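Local structure of O-methyltransferase family 3 (Niastella koreensis, 7CVW) at the interface of chains A and B. The protein catalyses S-adenosyl-L-methionine-dependent, magnesium-supported O-methylation of catechols, converting protocatechuic acid to vanillic and isovanillic acid without regiospecificity. Sequence-based numbering; all coordinates share one arbitrary frame. Chains: chain A/B, O-methyltransferase family 3.

Contact 1: the interface of chains A and B. Residues chain A 200-202, 217, 219; chain B 47, 51, 54-55.
A:Ile219 and B:Leu51 pack together where the last two strands of one subunit meet a helix of the other, a sheet-on-helix interface that helps hold the homodimer of this class I-like, cation-dependent O-methyltransferase. Strands 199-206 and 213-220 of chain A present side chains to one flank of helix 43-55 of chain B; the two-fold axis repeats the patch with the chains exchanged. A:Ile219 is a long, branched probe suited to the helix surface. With CG1 beside its backbone N (chi1 -52°) and the tip extended, CD1 reaches over the helix and lies 3.3 Å from the backbone O of B:Leu51. The same methyl touches CG of B:Leu55 at 3.7 Å and CB of B:Gln54, so residues one turn apart grip it by shape. B:Leu51 spreads its forked end along one face of the first strand. Its CD1 packs on CG2 of A:Thr202 at 3.5 Å and also lies against one face of the A:Ala201-A:Thr202 peptide, while CD2 meets CB of A:Asp200 at 3.7 Å. The threonine is useful here because its methyl can join apolar packing. Polar groups flank this greasy centre. Beyond its CB, the extended B:Gln54 chain carries NE2 to the carboxylate OD2 of A:Asp200, donating a hydrogen bond of 3.1 Å that is fairly straight. The donor approaches the anti side of OD2, 26° out of the carboxylate plane, and the amide is turned 66° against it. At the opposite end, B:Lys47 lays its CG near CB of A:Thr202, then bends at chi2 and chi4 to bring its ammonium NZ back to the backbone O of A:Ala201, which accepts a hydrogen bond of 3.0 Å. Water 1 links NZ to the backbone N of A:Ala201, 2.9 Å from that N. The carboxylate of A:Asp200 is not in contact with the ammonium, but could still favour its positive charge.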
ATOM      1  N   ASP A 200      -6.989  12.084  -3.754  1.00 11.23           N
ATOM      2  CA  ASP A 200      -5.979  12.036  -2.669  1.00 11.65           C
ATOM      3  C   ASP A 200      -4.957  10.973  -3.065  1.00 10.87           C
ATOM      4  O   ASP A 200      -5.380   9.853  -3.440  1.00 10.57           O
ATOM      5  CB  ASP A 200      -6.636  11.688  -1.339  1.00 13.80           C
ATOM      6  CG  ASP A 200      -7.649  12.736  -0.893  1.00 16.81           C
ATOM      7  OD1 ASP A 200      -7.316  13.921  -0.984  1.00 19.59           O
ATOM      8  OD2 ASP A 200      -8.757  12.359  -0.461  1.00 19.43           O
ATOM      9  N   ALA A 201      -3.671  11.293  -3.068  1.00 10.06           N
ATOM     10  CA  ALA A 201      -2.688  10.366  -3.661  1.00  9.86           C
ATOM     11  C   ALA A 201      -1.347  10.380  -2.939  1.00  9.92           C
ATOM     12  O   ALA A 201      -1.014  11.356  -2.235  1.00  9.61           O
ATOM     13  CB  ALA A 201      -2.488  10.707  -5.119  1.00 10.01           C
ATOM     14  N   THR A 202      -0.574   9.322  -3.157  1.00  9.36           N
ATOM     15  CA  THR A 202       0.833   9.228  -2.729  1.00 10.17           C
ATOM     16  C   THR A 202       1.579   8.469  -3.812  1.00  9.57           C
ATOM     17  O   THR A 202       0.959   7.940  -4.726  1.00  9.32           O
ATOM     18  CB  THR A 202       0.985   8.560  -1.353  1.00 10.50           C
ATOM     19  OG1 THR A 202       2.330   8.805  -0.908  1.00 11.72           O
ATOM     20  CG2 THR A 202       0.697   7.073  -1.387  1.00 10.88           C
ATOM     21  N   LEU A 217      -0.585   5.712  -5.932  1.00  9.12           N
ATOM     22  CA  LEU A 217      -1.895   5.261  -5.423  1.00 10.61           C
ATOM     23  C   LEU A 217      -2.760   6.499  -5.266  1.00 10.66           C
ATOM     24  O   LEU A 217      -2.308   7.443  -4.607  1.00 11.20           O
ATOM     25  CB  LEU A 217      -1.727   4.565  -4.067  1.00 12.19           C
ATOM     26  CG  LEU A 217      -1.416   3.069  -4.095  1.00 15.85           C
ATOM     27  CD1 LEU A 217      -0.071   2.790  -4.706  1.00 18.38           C
ATOM     28  CD2 LEU A 217      -1.520   2.467  -2.691  1.00 16.68           C
ATOM     29  N   ILE A 219      -6.972   7.877  -4.583  1.00  9.80           N
ATOM     30  CA  ILE A 219      -8.398   7.613  -4.285  1.00 10.18           C
ATOM     31  C   ILE A 219      -9.216   8.787  -4.798  1.00 10.34           C
ATOM     32  O   ILE A 219      -8.941   9.942  -4.442  1.00 11.24           O
ATOM     33  CB  ILE A 219      -8.637   7.340  -2.799  1.00 11.19           C
ATOM     34  CG1 ILE A 219      -7.701   6.255  -2.291  1.00 12.53           C
ATOM     35  CG2 ILE A 219     -10.096   6.980  -2.587  1.00 11.20           C
ATOM     36  CD1 ILE A 219      -7.764   6.094  -0.808  1.00 13.18           C
TER
ATOM     37  N   LYS B  47       0.877   9.794   4.716  1.00  9.30           N
ATOM     38  CA  LYS B  47      -0.121   9.954   3.638  1.00  9.33           C
ATOM     39  C   LYS B  47      -0.643   8.561   3.258  1.00  9.45           C
ATOM     40  O   LYS B  47      -1.844   8.375   3.077  1.00  8.93           O
ATOM     41  CB  LYS B  47       0.486  10.705   2.455  1.00 10.55           C
ATOM     42  CG  LYS B  47      -0.506  10.957   1.332  1.00 11.55           C
ATOM     43  CD  LYS B  47      -1.653  11.918   1.706  1.00 13.12           C
ATOM     44  CE  LYS B  47      -2.440  12.409   0.504  1.00 15.15           C
ATOM     45  NZ  LYS B  47      -1.694  13.438  -0.250  1.00 16.00           N
ATOM     46  N   LEU B  51      -4.478   7.142   3.384  1.00  9.97           N
ATOM     47  CA  LEU B  51      -5.169   6.599   2.203  1.00 10.71           C
ATOM     48  C   LEU B  51      -5.710   5.216   2.552  1.00 10.42           C
ATOM     49  O   LEU B  51      -6.839   4.890   2.133  1.00 11.50           O
ATOM     50  CB  LEU B  51      -4.213   6.550   1.014  1.00 11.41           C
ATOM     51  CG  LEU B  51      -3.751   7.910   0.497  1.00 13.12           C
ATOM     52  CD1 LEU B  51      -2.659   7.742  -0.539  1.00 14.42           C
ATOM     53  CD2 LEU B  51      -4.908   8.702  -0.049  1.00 13.96           C
ATOM     54  N   GLN B  54      -8.832   5.653   4.391  1.00 12.87           N
ATOM     55  CA  GLN B  54      -9.929   6.038   3.459  1.00 13.59           C
ATOM     56  C   GLN B  54     -10.429   4.809   2.700  1.00 14.31           C
ATOM     57  O   GLN B  54     -11.656   4.677   2.547  1.00 13.98           O
ATOM     58  CB  GLN B  54      -9.459   7.114   2.486  1.00 14.59           C
ATOM     59  CG  GLN B  54      -9.156   8.432   3.158  1.00 15.50           C
ATOM     60  CD  GLN B  54      -8.638   9.443   2.172  1.00 18.02           C
ATOM     61  OE1 GLN B  54      -7.469   9.821   2.208  1.00 21.60           O
ATOM     62  NE2 GLN B  54      -9.481   9.818   1.227  1.00 21.82           N
ATOM     63  N   LEU B  55      -9.527   3.915   2.260  1.00 14.34           N
ATOM     64  CA  LEU B  55      -9.919   2.689   1.516  1.00 15.88           C
ATOM     65  C   LEU B  55     -10.776   1.796   2.418  1.00 16.85           C
ATOM     66  O   LEU B  55     -11.738   1.211   1.904  1.00 18.55           O
ATOM     67  CB  LEU B  55      -8.694   1.909   1.034  1.00 16.03           C
ATOM     68  CG  LEU B  55      -8.024   2.452  -0.220  1.00 17.74           C
ATOM     69  CD1 LEU B  55      -6.837   1.579  -0.593  1.00 18.71           C
ATOM     70  CD2 LEU B  55      -9.007   2.564  -1.388  1.00 17.39           C
TER
HETATM   71  O   HOH W   1      -3.165  14.153  -2.955  1.00 17.08           O

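Contact 2: the interface of chains A and B. Residues chain A 190, 193-194, 201-203; chain B 16-17, 47.
The flat peptide joining A:Ala201 to A:Thr202 carries the isopropyl end of B:Leu17 on one face; the bent methylenes of B:Lys47 lie towards the other, and the lysine NZ meets the peptide's oxygen end. CD1 of B:Leu17 rests 3.8 Å from the carbonyl C of A:Thr202, and its CB is 3.6 Å from A:Ala201 O. A leucine suits this spot because its two methyls diverge. CG stands beside the backbone N (chi1 -66°), and the second torsion then points CD1 towards CG1 of A:Ile203 at 4.0 Å and CD2 towards CB of A:Ala201. CD1 also touches CD2 of A:Leu193, whose side chain crosses that of B:Leu17 at about a right angle. The small A:Gly194 lets backbones approach: its CA lies 3.5 Å from B:Leu16 O, while CD1 of B:Leu16 packs on CB of A:Asn190 at 3.9 Å. A water between the carbonyl oxygens of A:Gly194 and B:Leu16 is doubtful, being modelled very close to the latter. B:Lys47 NZ also donates to B:Leu17 O at 2.9 Å, from 36° above that carbonyl's plane; the negative end of the helix 4-17 dipole would probably favour a positive charge on NZ. Here the C-terminal end of helix 4-17 of chain B wedges between helix 181-195 and strand 199-206 of chain A, with helix 43-55 of its own chain alongside.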
ATOM      1  N   ASN A 190       3.514  12.379 -12.642  1.00  8.58           N
ATOM      2  CA  ASN A 190       3.708  12.711 -11.200  1.00  8.52           C
ATOM      3  C   ASN A 190       3.355  14.187 -10.986  1.00  8.62           C
ATOM      4  O   ASN A 190       2.713  14.538  -9.960  1.00  8.82           O
ATOM      5  CB  ASN A 190       5.131  12.382 -10.748  1.00  8.70           C
ATOM      6  CG  ASN A 190       5.411  10.895 -10.679  1.00  8.85           C
ATOM      7  OD1 ASN A 190       4.484  10.083 -10.714  1.00  8.56           O
ATOM      8  ND2 ASN A 190       6.688  10.547 -10.638  1.00  9.33           N
ATOM      9  N   LEU A 193      -0.261  14.514 -11.023  1.00 11.16           N
ATOM     10  CA  LEU A 193      -0.866  13.949  -9.811  1.00 12.57           C
ATOM     11  C   LEU A 193      -0.734  14.964  -8.666  1.00 12.14           C
ATOM     12  O   LEU A 193      -1.736  15.163  -7.939  1.00 12.68           O
ATOM     13  CB  LEU A 193      -0.183  12.600  -9.556  1.00 13.62           C
ATOM     14  CG  LEU A 193      -0.888  11.690  -8.577  1.00 14.57           C
ATOM     15  CD1 LEU A 193      -2.323  11.418  -9.005  1.00 14.62           C
ATOM     16  CD2 LEU A 193      -0.080  10.422  -8.421  1.00 13.59           C
ATOM     17  N   GLY A 194       0.414  15.638  -8.553  1.00 13.49           N
ATOM     18  CA  GLY A 194       0.637  16.691  -7.543  1.00 13.94           C
ATOM     19  C   GLY A 194      -0.307  17.860  -7.730  1.00 15.01           C
ATOM     20  O   GLY A 194      -0.524  18.582  -6.732  1.00 18.24           O
ATOM     21  N   ALA A 201      -3.671  11.293  -3.068  1.00 10.06           N
ATOM     22  CA  ALA A 201      -2.688  10.366  -3.661  1.00  9.86           C
ATOM     23  C   ALA A 201      -1.347  10.380  -2.939  1.00  9.92           C
ATOM     24  O   ALA A 201      -1.014  11.356  -2.235  1.00  9.61           O
ATOM     25  CB  ALA A 201      -2.488  10.707  -5.119  1.00 10.01           C
ATOM     26  N   THR A 202      -0.574   9.322  -3.157  1.00  9.36           N
ATOM     27  CA  THR A 202       0.833   9.228  -2.729  1.00 10.17           C
ATOM     28  C   THR A 202       1.579   8.469  -3.812  1.00  9.57           C
ATOM     29  O   THR A 202       0.959   7.940  -4.726  1.00  9.32           O
ATOM     30  CB  THR A 202       0.985   8.560  -1.353  1.00 10.50           C
ATOM     31  OG1 THR A 202       2.330   8.805  -0.908  1.00 11.72           O
ATOM     32  CG2 THR A 202       0.697   7.073  -1.387  1.00 10.88           C
ATOM     33  N   ILE A 203       2.888   8.415  -3.690  1.00  9.24           N
ATOM     34  CA  ILE A 203       3.727   7.478  -4.472  1.00  9.92           C
ATOM     35  C   ILE A 203       4.478   6.613  -3.460  1.00 10.06           C
ATOM     36  O   ILE A 203       5.074   7.163  -2.477  1.00 10.47           O
ATOM     37  CB  ILE A 203       4.680   8.211  -5.434  1.00 10.47           C
ATOM     38  CG1 ILE A 203       3.891   8.963  -6.511  1.00 10.77           C
ATOM     39  CG2 ILE A 203       5.678   7.237  -6.026  1.00 10.43           C
ATOM     40  CD1 ILE A 203       4.688  10.063  -7.195  1.00 11.60           C
TER
ATOM     41  N   LEU B  16       5.355  16.904  -3.939  1.00 11.76           N
ATOM     42  CA  LEU B  16       4.148  16.748  -4.790  1.00 11.10           C
ATOM     43  C   LEU B  16       2.916  16.390  -3.944  1.00 11.15           C
ATOM     44  O   LEU B  16       1.825  16.936  -4.243  1.00 12.06           O
ATOM     45  CB  LEU B  16       4.424  15.642  -5.822  1.00 11.44           C
ATOM     46  CG  LEU B  16       5.432  15.953  -6.918  1.00 11.93           C
ATOM     47  CD1 LEU B  16       5.851  14.699  -7.691  1.00 11.76           C
ATOM     48  CD2 LEU B  16       4.860  16.972  -7.889  1.00 12.04           C
ATOM     49  N   LEU B  17       3.055  15.447  -2.994  1.00 11.10           N
ATOM     50  CA  LEU B  17       1.913  14.681  -2.419  1.00 11.59           C
ATOM     51  C   LEU B  17       2.023  14.491  -0.897  1.00 11.73           C
ATOM     52  O   LEU B  17       1.207  13.690  -0.350  1.00 11.82           O
ATOM     53  CB  LEU B  17       1.817  13.314  -3.118  1.00 11.20           C
ATOM     54  CG  LEU B  17       1.458  13.356  -4.606  1.00 11.43           C
ATOM     55  CD1 LEU B  17       1.697  11.982  -5.216  1.00 11.96           C
ATOM     56  CD2 LEU B  17       0.018  13.823  -4.809  1.00 11.23           C
ATOM     57  N   LYS B  47       0.877   9.794   4.716  1.00  9.30           N
ATOM     58  CA  LYS B  47      -0.121   9.954   3.638  1.00  9.33           C
ATOM     59  C   LYS B  47      -0.643   8.561   3.258  1.00  9.45           C
ATOM     60  O   LYS B  47      -1.844   8.375   3.077  1.00  8.93           O
ATOM     61  CB  LYS B  47       0.486  10.705   2.455  1.00 10.55           C
ATOM     62  CG  LYS B  47      -0.506  10.957   1.332  1.00 11.55           C
ATOM     63  CD  LYS B  47      -1.653  11.918   1.706  1.00 13.12           C
ATOM     64  CE  LYS B  47      -2.440  12.409   0.504  1.00 15.15           C
ATOM     65  NZ  LYS B  47      -1.694  13.438  -0.250  1.00 16.00           N
TER
HETATM   66  O   HOH W   2      -3.165  14.153  -2.955  1.00 17.08           O
HETATM   67  O   HOH W   3       0.859  19.142  -4.441  1.00 19.90           O

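Contact 1 and contact 2 are neighbouring parts of one homodimer interface, the centres of their C-alpha atoms about 9 Å apart. They share A:Ala201, A:Thr202 and B:Lys47, so strand 199-206 of chain A runs through both and helix 43-55 of chain B contributes to both. Contact 1 adds strand 213-220 on the A side, whereas contact 2 adds helix 181-195 there and the N-terminal helix 4-17 from chain B. The shared lysine thus ties two helices of one subunit to a single strand of the other, and two-fold symmetry doubles this joint surface across the dimer.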